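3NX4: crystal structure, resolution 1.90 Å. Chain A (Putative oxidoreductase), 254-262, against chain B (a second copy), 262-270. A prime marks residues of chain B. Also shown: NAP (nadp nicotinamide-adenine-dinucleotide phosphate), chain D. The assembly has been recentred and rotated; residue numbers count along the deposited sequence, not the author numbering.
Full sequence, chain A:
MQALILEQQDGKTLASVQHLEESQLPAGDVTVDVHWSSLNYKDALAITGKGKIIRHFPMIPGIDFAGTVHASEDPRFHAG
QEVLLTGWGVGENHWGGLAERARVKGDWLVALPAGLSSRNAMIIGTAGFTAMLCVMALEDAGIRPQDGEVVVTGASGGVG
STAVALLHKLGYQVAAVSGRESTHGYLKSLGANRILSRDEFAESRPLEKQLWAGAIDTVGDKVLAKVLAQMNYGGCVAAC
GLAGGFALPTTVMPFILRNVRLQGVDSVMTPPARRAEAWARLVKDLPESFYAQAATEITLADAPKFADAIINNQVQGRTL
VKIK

Chain A, residues 254-262: PFILRNVRL
Chain B 262-270: LQGVDSVMT

How do the two backbones meet? Chain A leaves a helix that includes Pro254 to Ile256, turns at Asn259, whose positive phi (56/36) breaks the helical path, and enters a strand at Arg261 (-103/130) and Leu262 (-111/105). Chain B runs antiparallel to that strand as Leu262′ (-103/108), Gln263′ (-100/116) and Gly264′ (-73/142). Leu262 faces its own counterpart as a hydrogen-bonded pair, CA to CA 5.1 Å: Leu262 N donates to Leu262′ O at 2.9 Å, and Leu262′ N to Leu262 O at 2.8 Å. Arg261 and Gln263′ form the adjoining non-hydrogen-bonded pair, CA to CA 4.5 Å. The ladder is extended by Gly264′ N, which donates to Val260 O at 2.8 Å.

Which side chains add polar bonds? Arg261 (t, t, m, chi4 179°) and Gln263′ (t, p, chi3 62°) share one face of the sheet. Arg261 NE donates to Gln263′ OE1 at 2.8 Å and 170°, with OE1 at the guanidinium edge; Arg261 NH2 adds a weak bond to the same OE1 at 3.3 Å. The amide of Gln263′ thus accepts through OE1 while its NE2 donates to Gly264′ O at 2.9 Å, a bond within its own strand. Asn259, with chi1 at -146° between wells and chi2 at 89°, reaches across so that its OD1 accepts from Asp266′ N at 2.8 Å and 173°. The amide side chain at this turn serves a backbone NH of the partner.

What is packed without polar bonds? On the sheet face opposite Arg261 and Gln263′, Leu262 (t, p) and Leu262′ (t, p) approach CB to CB at 4.3 Å. Phe255 (m, chi2 -82°) lays one ring face under Leu262′: CD2 of Leu262′ lies 3.7 Å from the centroid of the Phe255 ring, 17° off the normal, a CH-pi contact well suited to a branched methyl. Gly264′ fits where a side chain could not, since an ideal CB would lie 2.1 Å from Phe255 O and 2.9 Å from Val260 O. Its CA instead approaches Phe255 O at 3.1 Å in a CA-H...O contact. The two stretches together bury 628 Å².

How do Asp266′ and water complete the contact? Asp266′ (t, chi2 68°; backbone -108/136) points its CB toward chain A and ties its own loop: OD1 accepts from Val268′ N at 3.0 Å, OD2 from Met269′ N at 2.9 Å. OD1 also accepts from two waters, which donate in turn to Ile256 O and Leu257 O, so water joins acceptors that cannot bond directly. A third water donates to Asn259 O at 2.7 Å and accepts from Gln263′ NE2 at 2.9 Å. Beside this loop, NADP atom N7N donates weakly to Ser267′ OG (p) at 2.6 Å.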

# COMPACT_ATOMS: atom_id res chain seq x y z
N PRO A 254 -1.00 2.46 10.75
CA PRO A 254 -0.01 1.44 10.37
C PRO A 254 0.90 1.96 9.26
O PRO A 254 2.07 1.59 9.17
CB PRO A 254 -0.87 0.28 9.84
CG PRO A 254 -2.21 0.47 10.49
CD PRO A 254 -2.38 1.97 10.62
N PHE A 255 0.36 2.82 8.42
CA PHE A 255 1.12 3.35 7.30
C PHE A 255 2.16 4.36 7.74
O PHE A 255 3.33 4.25 7.38
CB PHE A 255 0.17 3.93 6.26
CG PHE A 255 -0.83 2.93 5.79
CD1 PHE A 255 -0.50 2.00 4.80
CD2 PHE A 255 -2.08 2.86 6.36
CE1 PHE A 255 -1.41 1.04 4.38
CE2 PHE A 255 -3.01 1.90 5.95
CZ PHE A 255 -2.67 0.99 4.95
N ILE A 256 1.75 5.33 8.55
CA ILE A 256 2.63 6.44 8.86
C ILE A 256 3.49 6.22 10.09
O ILE A 256 4.46 6.94 10.30
CB ILE A 256 1.86 7.76 8.99
CG1 ILE A 256 1.10 7.81 10.32
CG2 ILE A 256 0.93 7.94 7.80
CD1 ILE A 256 0.42 9.16 10.58
N LEU A 257 3.13 5.23 10.91
CA LEU A 257 3.91 4.92 12.11
C LEU A 257 4.71 3.63 11.92
O LEU A 257 5.73 3.42 12.56
CB LEU A 257 3.00 4.78 13.34
CG LEU A 257 2.31 6.05 13.84
CD1 LEU A 257 1.49 5.79 15.09
CD2 LEU A 257 3.35 7.12 14.10
N ARG A 258 4.26 2.77 11.02
CA ARG A 258 4.93 1.49 10.84
C ARG A 258 5.40 1.21 9.42
O ARG A 258 5.86 0.10 9.13
CB ARG A 258 4.05 0.34 11.35
CG ARG A 258 3.94 0.30 12.88
CD ARG A 258 3.19 -0.96 13.34
NE ARG A 258 3.08 -1.01 14.79
CZ ARG A 258 2.20 -1.75 15.45
NH1 ARG A 258 1.35 -2.54 14.79
NH2 ARG A 258 2.19 -1.72 16.78
N ASN A 259 5.27 2.20 8.54
CA ASN A 259 5.80 2.09 7.18
C ASN A 259 5.24 0.87 6.44
O ASN A 259 5.94 0.23 5.66
CB ASN A 259 7.32 2.03 7.22
CG ASN A 259 7.96 2.71 6.02
OD1 ASN A 259 8.24 3.91 6.04
ND2 ASN A 259 8.18 1.93 4.95
N VAL A 260 3.98 0.55 6.69
CA VAL A 260 3.34 -0.59 6.04
C VAL A 260 3.01 -0.30 4.57
O VAL A 260 2.59 0.81 4.23
CB VAL A 260 2.06 -1.01 6.82
CG1 VAL A 260 1.21 -1.95 6.00
CG2 VAL A 260 2.43 -1.63 8.17
N ARG A 261 3.18 -1.30 3.71
CA ARG A 261 2.74 -1.22 2.32
C ARG A 261 1.45 -2.01 2.16
O ARG A 261 1.36 -3.17 2.58
CB ARG A 261 3.78 -1.81 1.38
CG ARG A 261 3.32 -1.88 -0.09
CD ARG A 261 4.42 -2.44 -1.02
NE ARG A 261 5.62 -1.61 -1.03
CZ ARG A 261 6.72 -1.88 -1.74
NH1 ARG A 261 6.79 -2.99 -2.48
NH2 ARG A 261 7.77 -1.07 -1.69
N LEU A 262 0.45 -1.38 1.55
CA LEU A 262 -0.74 -2.12 1.11
C LEU A 262 -0.73 -2.14 -0.41
O LEU A 262 -0.96 -1.12 -1.06
CB LEU A 262 -2.02 -1.46 1.64
CG LEU A 262 -3.37 -1.98 1.14
CD1 LEU A 262 -3.54 -3.48 1.46
CD2 LEU A 262 -4.50 -1.17 1.73
N LEU B 262 -0.66 1.63 -1.73
CA LEU B 262 -0.58 2.66 -0.70
C LEU B 262 0.67 2.37 0.11
O LEU B 262 0.73 1.40 0.86
CB LEU B 262 -1.83 2.64 0.20
CG LEU B 262 -1.82 3.50 1.47
CD1 LEU B 262 -1.58 4.98 1.16
CD2 LEU B 262 -3.12 3.36 2.26
N GLN B 263 1.69 3.20 -0.05
CA GLN B 263 2.92 3.01 0.72
C GLN B 263 2.96 3.95 1.91
O GLN B 263 3.01 5.17 1.74
CB GLN B 263 4.16 3.22 -0.14
CG GLN B 263 5.47 3.10 0.65
CD GLN B 263 5.72 1.68 1.15
OE1 GLN B 263 5.87 0.76 0.35
NE2 GLN B 263 5.78 1.50 2.47
N GLY B 264 2.93 3.39 3.12
CA GLY B 264 3.09 4.19 4.32
C GLY B 264 4.54 4.63 4.44
O GLY B 264 5.46 3.88 4.10
N VAL B 265 4.74 5.86 4.90
CA VAL B 265 6.08 6.37 5.12
C VAL B 265 6.21 6.81 6.58
O VAL B 265 5.50 7.70 7.04
CB VAL B 265 6.42 7.54 4.16
CG1 VAL B 265 7.76 8.19 4.54
CG2 VAL B 265 6.47 7.05 2.70
N ASP B 266 7.11 6.16 7.30
CA ASP B 266 7.45 6.57 8.65
C ASP B 266 8.84 7.19 8.69
O ASP B 266 9.78 6.68 8.09
CB ASP B 266 7.39 5.39 9.63
CG ASP B 266 8.14 5.68 10.92
OD1 ASP B 266 7.66 6.55 11.67
OD2 ASP B 266 9.20 5.07 11.17
N SER B 267 8.99 8.30 9.40
CA SER B 267 10.30 8.94 9.48
C SER B 267 10.96 8.65 10.83
O SER B 267 12.16 8.85 10.99
CB SER B 267 10.16 10.46 9.33
OG SER B 267 9.50 11.00 10.48
N VAL B 268 10.19 8.18 11.80
CA VAL B 268 10.71 8.13 13.16
C VAL B 268 11.78 7.06 13.28
O VAL B 268 12.83 7.30 13.86
CB VAL B 268 9.61 7.87 14.21
CG1 VAL B 268 10.23 7.81 15.61
CG2 VAL B 268 8.54 8.96 14.14
N MSE B 269 11.50 5.89 12.71
CA MSE B 269 12.39 4.75 12.88
C MSE B 269 12.93 4.21 11.55
O MSE B 269 13.29 3.04 11.44
CB MSE B 269 11.67 3.65 13.70
CG MSE B 269 11.42 4.06 15.17
SE MSE B 269 10.55 2.54 16.03
CE MSE B 269 8.88 2.55 15.02
N THR B 270 13.01 5.08 10.55
CA THR B 270 13.56 4.71 9.25
C THR B 270 14.94 4.08 9.43
O THR B 270 15.79 4.65 10.10
CB THR B 270 13.73 5.95 8.37
OG1 THR B 270 12.54 6.74 8.41
CG2 THR B 270 14.06 5.55 6.94
PA NAP D . 2.36 21.47 8.58
O1A NAP D . 3.42 22.24 7.89
O2A NAP D . 1.98 22.04 9.88
O5B NAP D . 1.01 21.43 7.73
C5B NAP D . 0.79 20.55 6.68
C4B NAP D . -0.34 21.13 5.84
O4B NAP D . -1.53 20.39 5.96
C3B NAP D . -0.73 22.55 6.24
O3B NAP D . 0.16 23.48 5.68
C2B NAP D . -2.09 22.67 5.59
O2B NAP D . -1.84 22.99 4.25
C1B NAP D . -2.62 21.24 5.65
N9A NAP D . -3.67 21.11 6.68
C8A NAP D . -3.59 21.49 7.99
N7A NAP D . -4.77 21.18 8.59
C5A NAP D . -5.59 20.60 7.68
C6A NAP D . -6.88 20.10 7.76
N6A NAP D . -7.55 20.14 8.91
N1A NAP D . -7.47 19.55 6.64
C2A NAP D . -6.77 19.51 5.45
N3A NAP D . -5.49 20.01 5.37
C4A NAP D . -4.90 20.55 6.47
O3 NAP D . 2.80 19.95 8.79
PN NAP D . 4.12 19.15 8.35
O1N NAP D . 5.21 19.25 9.37
O2N NAP D . 4.28 19.40 6.92
O5D NAP D . 3.49 17.66 8.57
C5D NAP D . 2.40 17.28 7.75
C4D NAP D . 1.78 16.00 8.31
O4D NAP D . 2.70 14.93 8.19
C3D NAP D . 1.50 16.15 9.80
O3D NAP D . 0.37 15.37 10.13
C2D NAP D . 2.71 15.53 10.46
O2D NAP D . 2.42 15.07 11.76
C1D NAP D . 2.99 14.40 9.48
N1N NAP D . 4.37 13.93 9.51
C2N NAP D . 4.60 12.61 9.74
C3N NAP D . 5.90 12.11 9.76
C7N NAP D . 6.09 10.63 9.68
O7N NAP D . 5.17 9.89 8.91
N7N NAP D . 7.10 10.06 10.33
C4N NAP D . 6.97 12.98 9.54
C5N NAP D . 6.72 14.33 9.31
C6N NAP D . 5.41 14.80 9.28
P2B NAP D . -2.83 23.93 3.42
O1X NAP D . -2.17 24.26 2.11
O2X NAP D . -4.12 23.21 3.12
O3X NAP D . -3.10 25.15 4.26
O HOH W 1 5.68 8.47 12.39
O HOH W 2 7.11 5.35 13.99
O HOH W 3 6.65 -1.15 3.40
O HOH W 4 10.83 3.72 7.38